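Local coordinates for cytoplasmic Protein STM1381 (PDB 3SOZ), which is of unknown function but belongs to a family of putative glutamine amidotransferases, probably with a class I glutaminase-like fold, at residues L203-F216 and A236-K248. Sequence-based numbering, arbitrary orientation.
Sequences LVMGTYHKGKVCCF and ATFWCNVLHTIKK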
ATOM      1  N   LEU A 203      22.980   8.601  -7.708  1.00 56.68           N
ATOM      2  CA  LEU A 203      23.266  10.003  -7.410  1.00 57.09           C
ATOM      3  C   LEU A 203      22.808  10.754  -8.616  1.00 57.24           C
ATOM      4  O   LEU A 203      23.342  10.577  -9.696  1.00 57.12           O
ATOM      5  CB  LEU A 203      24.753  10.242  -7.236  1.00 57.18           C
ATOM      6  CG  LEU A 203      25.156  11.063  -6.020  1.00 59.50           C
ATOM      7  CD1 LEU A 203      26.533  11.655  -6.222  1.00 58.30           C
ATOM      8  CD2 LEU A 203      24.131  12.148  -5.716  1.00 61.41           C
ATOM      9  N   VAL A 204      21.758  11.536  -8.454  1.00 57.69           N
ATOM     10  CA  VAL A 204      21.217  12.267  -9.568  1.00 57.59           C
ATOM     11  C   VAL A 204      21.214  13.731  -9.224  1.00 58.46           C
ATOM     12  O   VAL A 204      20.776  14.152  -8.133  1.00 57.66           O
ATOM     13  CB  VAL A 204      19.831  11.763  -9.961  1.00 57.43           C
ATOM     14  CG1 VAL A 204      19.275  12.550 -11.114  1.00 56.00           C
ATOM     15  CG2 VAL A 204      19.930  10.334 -10.338  1.00 56.44           C
HETATM   16  N   MSE A 205      21.747  14.490 -10.177  1.00 59.57           N
HETATM   17  CA  MSE A 205      21.811  15.929 -10.083  1.00 61.21           C
HETATM   18  C   MSE A 205      20.851  16.572 -11.042  1.00 60.92           C
HETATM   19  O   MSE A 205      20.565  16.050 -12.128  1.00 61.07           O
HETATM   20  CB  MSE A 205      23.202  16.389 -10.415  1.00 62.30           C
HETATM   21  CG  MSE A 205      23.652  17.410  -9.485  1.00 67.08           C
HETATM   22 SE   MSE A 205      24.214  16.435  -7.939  1.00 80.45          SE
HETATM   23  CE  MSE A 205      24.090  17.942  -6.683  1.00 73.69           C
ATOM     24  N   GLY A 206      20.349  17.724 -10.650  1.00 61.36           N
ATOM     25  CA  GLY A 206      19.375  18.417 -11.494  1.00 62.24           C
ATOM     26  C   GLY A 206      19.226  19.846 -11.043  1.00 62.01           C
ATOM     27  O   GLY A 206      19.957  20.284 -10.159  1.00 62.26           O
ATOM     28  N   THR A 207      18.275  20.557 -11.638  1.00 61.75           N
ATOM     29  CA  THR A 207      18.048  21.974 -11.319  1.00 62.19           C
ATOM     30  C   THR A 207      16.537  22.222 -11.329  1.00 62.88           C
ATOM     31  O   THR A 207      15.812  21.609 -12.141  1.00 62.94           O
ATOM     32  CB  THR A 207      18.698  22.971 -12.380  1.00 61.83           C
ATOM     33  OG1 THR A 207      18.080  22.776 -13.674  1.00 59.64           O
ATOM     34  CG2 THR A 207      20.233  22.817 -12.458  1.00 60.57           C
ATOM     35  N   TYR A 208      16.078  23.134 -10.469  1.00 62.54           N
ATOM     36  CA  TYR A 208      14.681  23.514 -10.479  1.00 63.62           C
ATOM     37  C   TYR A 208      14.533  25.059 -10.516  1.00 64.52           C
ATOM     38  O   TYR A 208      14.681  25.761  -9.487  1.00 64.58           O
ATOM     39  CB  TYR A 208      13.912  22.822  -9.331  1.00 62.80           C
ATOM     40  CG  TYR A 208      12.423  23.122  -9.309  1.00 60.86           C
ATOM     41  CD1 TYR A 208      11.566  22.666 -10.329  1.00 57.85           C
ATOM     42  CD2 TYR A 208      11.868  23.843  -8.256  1.00 58.86           C
ATOM     43  CE1 TYR A 208      10.186  22.948 -10.295  1.00 55.35           C
ATOM     44  CE2 TYR A 208      10.507  24.128  -8.216  1.00 57.47           C
ATOM     45  CZ  TYR A 208       9.675  23.683  -9.230  1.00 56.52           C
ATOM     46  OH  TYR A 208       8.322  23.995  -9.139  1.00 58.21           O
ATOM     47  N   HIS A 209      14.251  25.563 -11.722  1.00 65.52           N
ATOM     48  CA  HIS A 209      14.447  26.979 -12.058  1.00 66.35           C
ATOM     49  C   HIS A 209      15.799  27.447 -11.532  1.00 66.37           C
ATOM     50  O   HIS A 209      16.819  26.923 -11.960  1.00 65.92           O
ATOM     51  CB  HIS A 209      13.281  27.839 -11.572  1.00 66.97           C
ATOM     52  CG  HIS A 209      11.950  27.375 -12.078  1.00 69.37           C
ATOM     53  ND1 HIS A 209      11.692  27.180 -13.421  1.00 71.63           N
ATOM     54  CD2 HIS A 209      10.805  27.056 -11.425  1.00 71.93           C
ATOM     55  CE1 HIS A 209      10.445  26.763 -13.573  1.00 73.21           C
ATOM     56  NE2 HIS A 209       9.883  26.683 -12.378  1.00 72.89           N
ATOM     57  N   LYS A 210      15.825  28.378 -10.585  1.00 67.23           N
ATOM     58  CA  LYS A 210      17.112  28.948 -10.134  1.00 68.52           C
ATOM     59  C   LYS A 210      17.884  28.051  -9.176  1.00 68.70           C
ATOM     60  O   LYS A 210      19.006  28.397  -8.782  1.00 68.86           O
ATOM     61  CB  LYS A 210      16.959  30.350  -9.513  1.00 68.67           C
ATOM     62  CG  LYS A 210      16.358  31.416 -10.435  1.00 71.40           C
ATOM     63  CD  LYS A 210      16.390  32.827  -9.807  1.00 76.59           C
ATOM     64  CE  LYS A 210      16.276  33.913 -10.916  1.00 79.83           C
ATOM     65  NZ  LYS A 210      16.296  35.334 -10.426  1.00 81.00           N
ATOM     66  N   GLY A 211      17.294  26.904  -8.820  1.00 69.11           N
ATOM     67  CA  GLY A 211      17.839  26.043  -7.765  1.00 68.90           C
ATOM     68  C   GLY A 211      18.453  24.721  -8.168  1.00 68.81           C
ATOM     69  O   GLY A 211      18.080  24.131  -9.192  1.00 68.47           O
ATOM     70  N   LYS A 212      19.382  24.255  -7.334  1.00 68.81           N
ATOM     71  CA  LYS A 212      20.023  22.941  -7.506  1.00 69.48           C
ATOM     72  C   LYS A 212      19.429  21.801  -6.629  1.00 68.64           C
ATOM     73  O   LYS A 212      19.304  21.938  -5.401  1.00 68.93           O
ATOM     74  CB  LYS A 212      21.515  23.098  -7.234  1.00 70.02           C
ATOM     75  CG  LYS A 212      22.141  24.204  -8.086  1.00 74.22           C
ATOM     76  CD  LYS A 212      23.678  24.297  -7.930  1.00 79.08           C
ATOM     77  CE  LYS A 212      24.184  25.732  -8.174  1.00 81.03           C
ATOM     78  NZ  LYS A 212      23.803  26.708  -7.067  1.00 82.11           N
ATOM     79  N   VAL A 213      19.078  20.682  -7.260  1.00 67.51           N
ATOM     80  CA  VAL A 213      18.497  19.527  -6.549  1.00 66.20           C
ATOM     81  C   VAL A 213      19.377  18.304  -6.618  1.00 65.35           C
ATOM     82  O   VAL A 213      19.987  18.011  -7.645  1.00 65.49           O
ATOM     83  CB  VAL A 213      17.108  19.060  -7.113  1.00 66.23           C
ATOM     84  CG1 VAL A 213      16.288  18.370  -6.017  1.00 64.90           C
ATOM     85  CG2 VAL A 213      16.326  20.195  -7.659  1.00 66.57           C
ATOM     86  N   CYS A 214      19.385  17.544  -5.534  1.00 64.11           N
ATOM     87  CA  CYS A 214      20.103  16.287  -5.522  1.00 62.98           C
ATOM     88  C   CYS A 214      19.306  15.164  -4.818  1.00 61.91           C
ATOM     89  O   CYS A 214      18.711  15.367  -3.752  1.00 61.21           O
ATOM     90  CB  CYS A 214      21.471  16.509  -4.884  1.00 62.60           C
ATOM     91  SG  CYS A 214      22.501  15.070  -4.763  1.00 65.33           S
ATOM     92  N   CYS A 215      19.291  14.000  -5.463  1.00 60.77           N
ATOM     93  CA  CYS A 215      18.719  12.780  -4.941  1.00 59.75           C
ATOM     94  C   CYS A 215      19.795  11.743  -4.763  1.00 58.74           C
ATOM     95  O   CYS A 215      20.562  11.457  -5.680  1.00 58.57           O
ATOM     96  CB  CYS A 215      17.714  12.231  -5.911  1.00 59.42           C
ATOM     97  SG  CYS A 215      16.307  13.281  -5.996  1.00 64.97           S
ATOM     98  N   PHE A 216      19.846  11.182  -3.568  1.00 57.25           N
ATOM     99  CA  PHE A 216      20.717  10.075  -3.284  1.00 56.31           C
ATOM    100  C   PHE A 216      19.797   8.897  -2.962  1.00 55.59           C
ATOM    101  O   PHE A 216      18.952   8.998  -2.068  1.00 56.05           O
ATOM    102  CB  PHE A 216      21.665  10.431  -2.119  1.00 56.39           C
ATOM    103  CG  PHE A 216      22.558   9.311  -1.725  1.00 56.59           C
ATOM    104  CD1 PHE A 216      23.687   9.011  -2.479  1.00 56.43           C
ATOM    105  CD2 PHE A 216      22.232   8.496  -0.649  1.00 55.23           C
ATOM    106  CE1 PHE A 216      24.494   7.927  -2.134  1.00 55.91           C
ATOM    107  CE2 PHE A 216      23.036   7.423  -0.303  1.00 54.06           C
ATOM    108  CZ  PHE A 216      24.160   7.138  -1.042  1.00 54.77           C
ATOM    109  N   ALA A 236      32.515  11.363   5.006  1.00 66.09           N
ATOM    110  CA  ALA A 236      32.266  12.771   5.393  1.00 65.90           C
ATOM    111  C   ALA A 236      32.404  13.773   4.217  1.00 65.84           C
ATOM    112  O   ALA A 236      31.474  14.506   3.874  1.00 65.54           O
ATOM    113  CB  ALA A 236      33.160  13.169   6.555  1.00 65.36           C
ATOM    114  N   THR A 237      33.561  13.756   3.578  1.00 65.82           N
ATOM    115  CA  THR A 237      33.809  14.586   2.422  1.00 66.06           C
ATOM    116  C   THR A 237      32.734  14.371   1.356  1.00 65.79           C
ATOM    117  O   THR A 237      32.349  15.304   0.639  1.00 65.97           O
ATOM    118  CB  THR A 237      35.218  14.276   1.839  1.00 66.47           C
ATOM    119  OG1 THR A 237      36.207  14.597   2.827  1.00 67.21           O
ATOM    120  CG2 THR A 237      35.484  15.080   0.565  1.00 66.07           C
ATOM    121  N   PHE A 238      32.251  13.147   1.231  1.00 64.54           N
ATOM    122  CA  PHE A 238      31.307  12.907   0.179  1.00 63.98           C
ATOM    123  C   PHE A 238      30.049  13.751   0.374  1.00 63.80           C
ATOM    124  O   PHE A 238      29.496  14.259  -0.596  1.00 63.34           O
ATOM    125  CB  PHE A 238      30.942  11.439   0.079  1.00 63.81           C
ATOM    126  CG  PHE A 238      29.677  11.199  -0.658  1.00 62.77           C
ATOM    127  CD1 PHE A 238      29.667  11.175  -2.046  1.00 61.87           C
ATOM    128  CD2 PHE A 238      28.482  11.007   0.035  1.00 61.89           C
ATOM    129  CE1 PHE A 238      28.493  10.952  -2.746  1.00 62.34           C
ATOM    130  CE2 PHE A 238      27.290  10.790  -0.660  1.00 61.79           C
ATOM    131  CZ  PHE A 238      27.295  10.754  -2.053  1.00 61.78           C
ATOM    132  N   TRP A 239      29.590  13.882   1.618  1.00 63.26           N
ATOM    133  CA  TRP A 239      28.350  14.612   1.878  1.00 63.04           C
ATOM    134  C   TRP A 239      28.607  16.111   1.831  1.00 64.11           C
ATOM    135  O   TRP A 239      27.860  16.859   1.198  1.00 64.83           O
ATOM    136  CB  TRP A 239      27.708  14.182   3.202  1.00 62.06           C
ATOM    137  CG  TRP A 239      27.181  12.760   3.180  1.00 59.87           C
ATOM    138  CD1 TRP A 239      27.685  11.680   3.849  1.00 58.37           C
ATOM    139  CD2 TRP A 239      26.047  12.276   2.446  1.00 57.39           C
ATOM    140  NE1 TRP A 239      26.950  10.556   3.568  1.00 56.72           N
ATOM    141  CE2 TRP A 239      25.935  10.896   2.713  1.00 57.30           C
ATOM    142  CE3 TRP A 239      25.118  12.875   1.592  1.00 54.38           C
ATOM    143  CZ2 TRP A 239      24.921  10.111   2.163  1.00 56.69           C
ATOM    144  CZ3 TRP A 239      24.117  12.095   1.042  1.00 55.01           C
ATOM    145  CH2 TRP A 239      24.030  10.725   1.323  1.00 55.56           C
ATOM    146  N   CYS A 240      29.685  16.551   2.470  1.00 64.72           N
ATOM    147  CA  CYS A 240      30.110  17.918   2.334  1.00 65.70           C
ATOM    148  C   CYS A 240      30.141  18.344   0.855  1.00 66.09           C
ATOM    149  O   CYS A 240      29.547  19.362   0.495  1.00 66.38           O
ATOM    150  CB  CYS A 240      31.446  18.120   3.033  1.00 65.81           C
ATOM    151  SG  CYS A 240      31.300  18.040   4.875  1.00 69.63           S
ATOM    152  N   ASN A 241      30.770  17.560  -0.009  1.00 66.17           N
ATOM    153  CA  ASN A 241      30.765  17.898  -1.423  1.00 67.24           C
ATOM    154  C   ASN A 241      29.373  17.966  -2.008  1.00 68.48           C
ATOM    155  O   ASN A 241      29.124  18.791  -2.881  1.00 69.69           O
ATOM    156  CB  ASN A 241      31.539  16.886  -2.253  1.00 67.37           C
ATOM    157  CG  ASN A 241      33.040  17.182  -2.334  1.00 67.93           C
ATOM    158  OD1 ASN A 241      33.700  17.507  -1.351  1.00 64.12           O
ATOM    159  ND2 ASN A 241      33.588  17.011  -3.532  1.00 71.50           N
ATOM    160  N   VAL A 242      28.471  17.087  -1.571  1.00 68.98           N
ATOM    161  CA  VAL A 242      27.123  17.044  -2.133  1.00 69.51           C
ATOM    162  C   VAL A 242      26.427  18.370  -1.820  1.00 70.10           C
ATOM    163  O   VAL A 242      25.734  18.971  -2.658  1.00 69.50           O
ATOM    164  CB  VAL A 242      26.285  15.879  -1.530  1.00 69.41           C
ATOM    165  CG1 VAL A 242      24.915  15.769  -2.231  1.00 69.18           C
ATOM    166  CG2 VAL A 242      27.017  14.574  -1.668  1.00 69.62           C
ATOM    167  N   LEU A 243      26.622  18.792  -0.582  1.00 70.90           N
ATOM    168  CA  LEU A 243      26.049  20.008  -0.068  1.00 72.18           C
ATOM    169  C   LEU A 243      26.652  21.226  -0.761  1.00 73.21           C
ATOM    170  O   LEU A 243      25.938  21.965  -1.418  1.00 73.69           O
ATOM    171  CB  LEU A 243      26.241  20.049   1.445  1.00 72.03           C
ATOM    172  CG  LEU A 243      25.029  19.696   2.322  1.00 72.11           C
ATOM    173  CD1 LEU A 243      23.961  18.865   1.612  1.00 71.23           C
ATOM    174  CD2 LEU A 243      25.515  18.989   3.550  1.00 71.78           C
ATOM    175  N   HIS A 244      27.963  21.422  -0.658  1.00 74.39           N
ATOM    176  CA  HIS A 244      28.609  22.472  -1.451  1.00 75.26           C
ATOM    177  C   HIS A 244      28.124  22.476  -2.916  1.00 75.02           C
ATOM    178  O   HIS A 244      27.802  23.523  -3.444  1.00 75.75           O
ATOM    179  CB  HIS A 244      30.145  22.450  -1.331  1.00 75.25           C
ATOM    180  CG  HIS A 244      30.654  22.843   0.030  1.00 76.95           C
ATOM    181  ND1 HIS A 244      31.574  22.088   0.735  1.00 78.02           N
ATOM    182  CD2 HIS A 244      30.364  23.909   0.819  1.00 78.25           C
ATOM    183  CE1 HIS A 244      31.837  22.675   1.891  1.00 78.69           C
ATOM    184  NE2 HIS A 244      31.115  23.783   1.967  1.00 79.46           N
ATOM    185  N   THR A 245      28.005  21.323  -3.551  1.00 74.87           N
ATOM    186  CA  THR A 245      27.492  21.292  -4.923  1.00 75.07           C
ATOM    187  C   THR A 245      26.114  21.957  -5.100  1.00 76.17           C
ATOM    188  O   THR A 245      25.861  22.590  -6.132  1.00 76.43           O
ATOM    189  CB  THR A 245      27.454  19.874  -5.461  1.00 74.77           C
ATOM    190  OG1 THR A 245      28.704  19.255  -5.174  1.00 73.87           O
ATOM    191  CG2 THR A 245      27.209  19.844  -6.953  1.00 73.05           C
ATOM    192  N   ILE A 246      25.231  21.829  -4.107  1.00 77.14           N
ATOM    193  CA  ILE A 246      23.906  22.476  -4.187  1.00 77.99           C
ATOM    194  C   ILE A 246      23.777  23.838  -3.477  1.00 78.74           C
ATOM    195  O   ILE A 246      22.680  24.402  -3.457  1.00 79.02           O
ATOM    196  CB  ILE A 246      22.719  21.556  -3.723  1.00 77.76           C
ATOM    197  CG1 ILE A 246      22.894  21.108  -2.280  1.00 77.54           C
ATOM    198  CG2 ILE A 246      22.521  20.391  -4.652  1.00 77.29           C
ATOM    199  CD1 ILE A 246      21.601  20.688  -1.659  1.00 79.43           C
ATOM    200  N   LYS A 247      24.866  24.359  -2.904  1.00 79.75           N
ATOM    201  CA  LYS A 247      24.844  25.694  -2.271  1.00 81.22           C
ATOM    202  C   LYS A 247      24.223  26.754  -3.192  1.00 82.16           C
ATOM    203  O   LYS A 247      24.588  26.865  -4.375  1.00 81.54           O
ATOM    204  CB  LYS A 247      26.237  26.141  -1.807  1.00 81.26           C
ATOM    205  CG  LYS A 247      26.214  27.314  -0.838  1.00 81.37           C
ATOM    206  CD  LYS A 247      27.557  28.015  -0.790  1.00 84.05           C
ATOM    207  CE  LYS A 247      27.576  29.138   0.255  1.00 85.64           C
ATOM    208  NZ  LYS A 247      28.952  29.711   0.449  1.00 85.78           N
ATOM    209  N   LYS A 248      23.287  27.523  -2.628  1.00 83.66           N
ATOM    210  CA  LYS A 248      22.411  28.403  -3.423  1.00 85.15           C
ATOM    211  C   LYS A 248      23.097  29.623  -4.119  1.00 85.42           C
ATOM    212  O   LYS A 248      23.169  30.761  -3.616  1.00 85.44           O
ATOM    213  CB  LYS A 248      21.127  28.784  -2.646  1.00 85.14           C
ATOM    214  CG  LYS A 248      21.231  29.880  -1.586  1.00 87.09           C
ATOM    215  CD  LYS A 248      19.918  30.707  -1.570  1.00 89.18           C
ATOM    216  CE  LYS A 248      19.665  31.386  -0.223  1.00 89.33           C
ATOM    217  NZ  LYS A 248      18.192  31.423   0.044  1.00 90.30           N
ATOM    218  OXT LYS A 248      23.602  29.471  -5.247  1.00 85.77           O
TER
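Phe216, Trp239 and Phe238 gather into an aromatic cluster where a beta-hairpin packs against the C-terminal helix, a worked example of helix-on-sheet packing, consistent with a class I glutaminase-like alpha/beta fold. The hairpin, strands 204-208 and 211-216 joined by a type II' turn from Tyr208 to Gly211, belongs to the large mixed sheet; strand 211-216 also pairs in parallel with strand 113-117. Helix 236-246 runs roughly antiparallel to strand 211-216, at 151° and 8.6 Å between axes, and its Trp239 and Leu243 also touch helix 36-42.

The aromatic contacts lie toward the N-terminal part of the helix. One face of the Phe216 ring receives the edge of Trp239, whose CH2 sits 3.5 Å from Phe216 CD2, displaced toward the rim. The planes stand at 75°, an edge-to-face pair. Phe238 joins in a more offset edge-to-face pair, aiming its edge at Phe216, and Leu203 CD1 meets the Phe238 ring at its edge.

Apolar packing continues along the helix. Cys214 SG touches Val242 CG1 at 3.6 Å. One turn later, Ile246 CG2 is the shared contact: it meets the selenomethionine methyl Met205 CE at 3.5 Å, as well as Cys214 CB and Lys212 CB. Met205 CE also reaches Thr245 CG2.

Polar contacts gather at the chain terminus. Lys212 lays its methylene groups beside Thr245 and Ile246, CD passing Thr245 O, and a bend at its last torsion, chi4, then carries NZ to Lys247 O. Its ammonium group forms a salt bridge with the C-terminal carboxylate, while Lys248 NZ bonds to Ala69 O. The hydrogen bond from Lys212 NZ to Lys247 O spans 2.8 Å, with the nitrogen tilted 30° from the carbonyl plane.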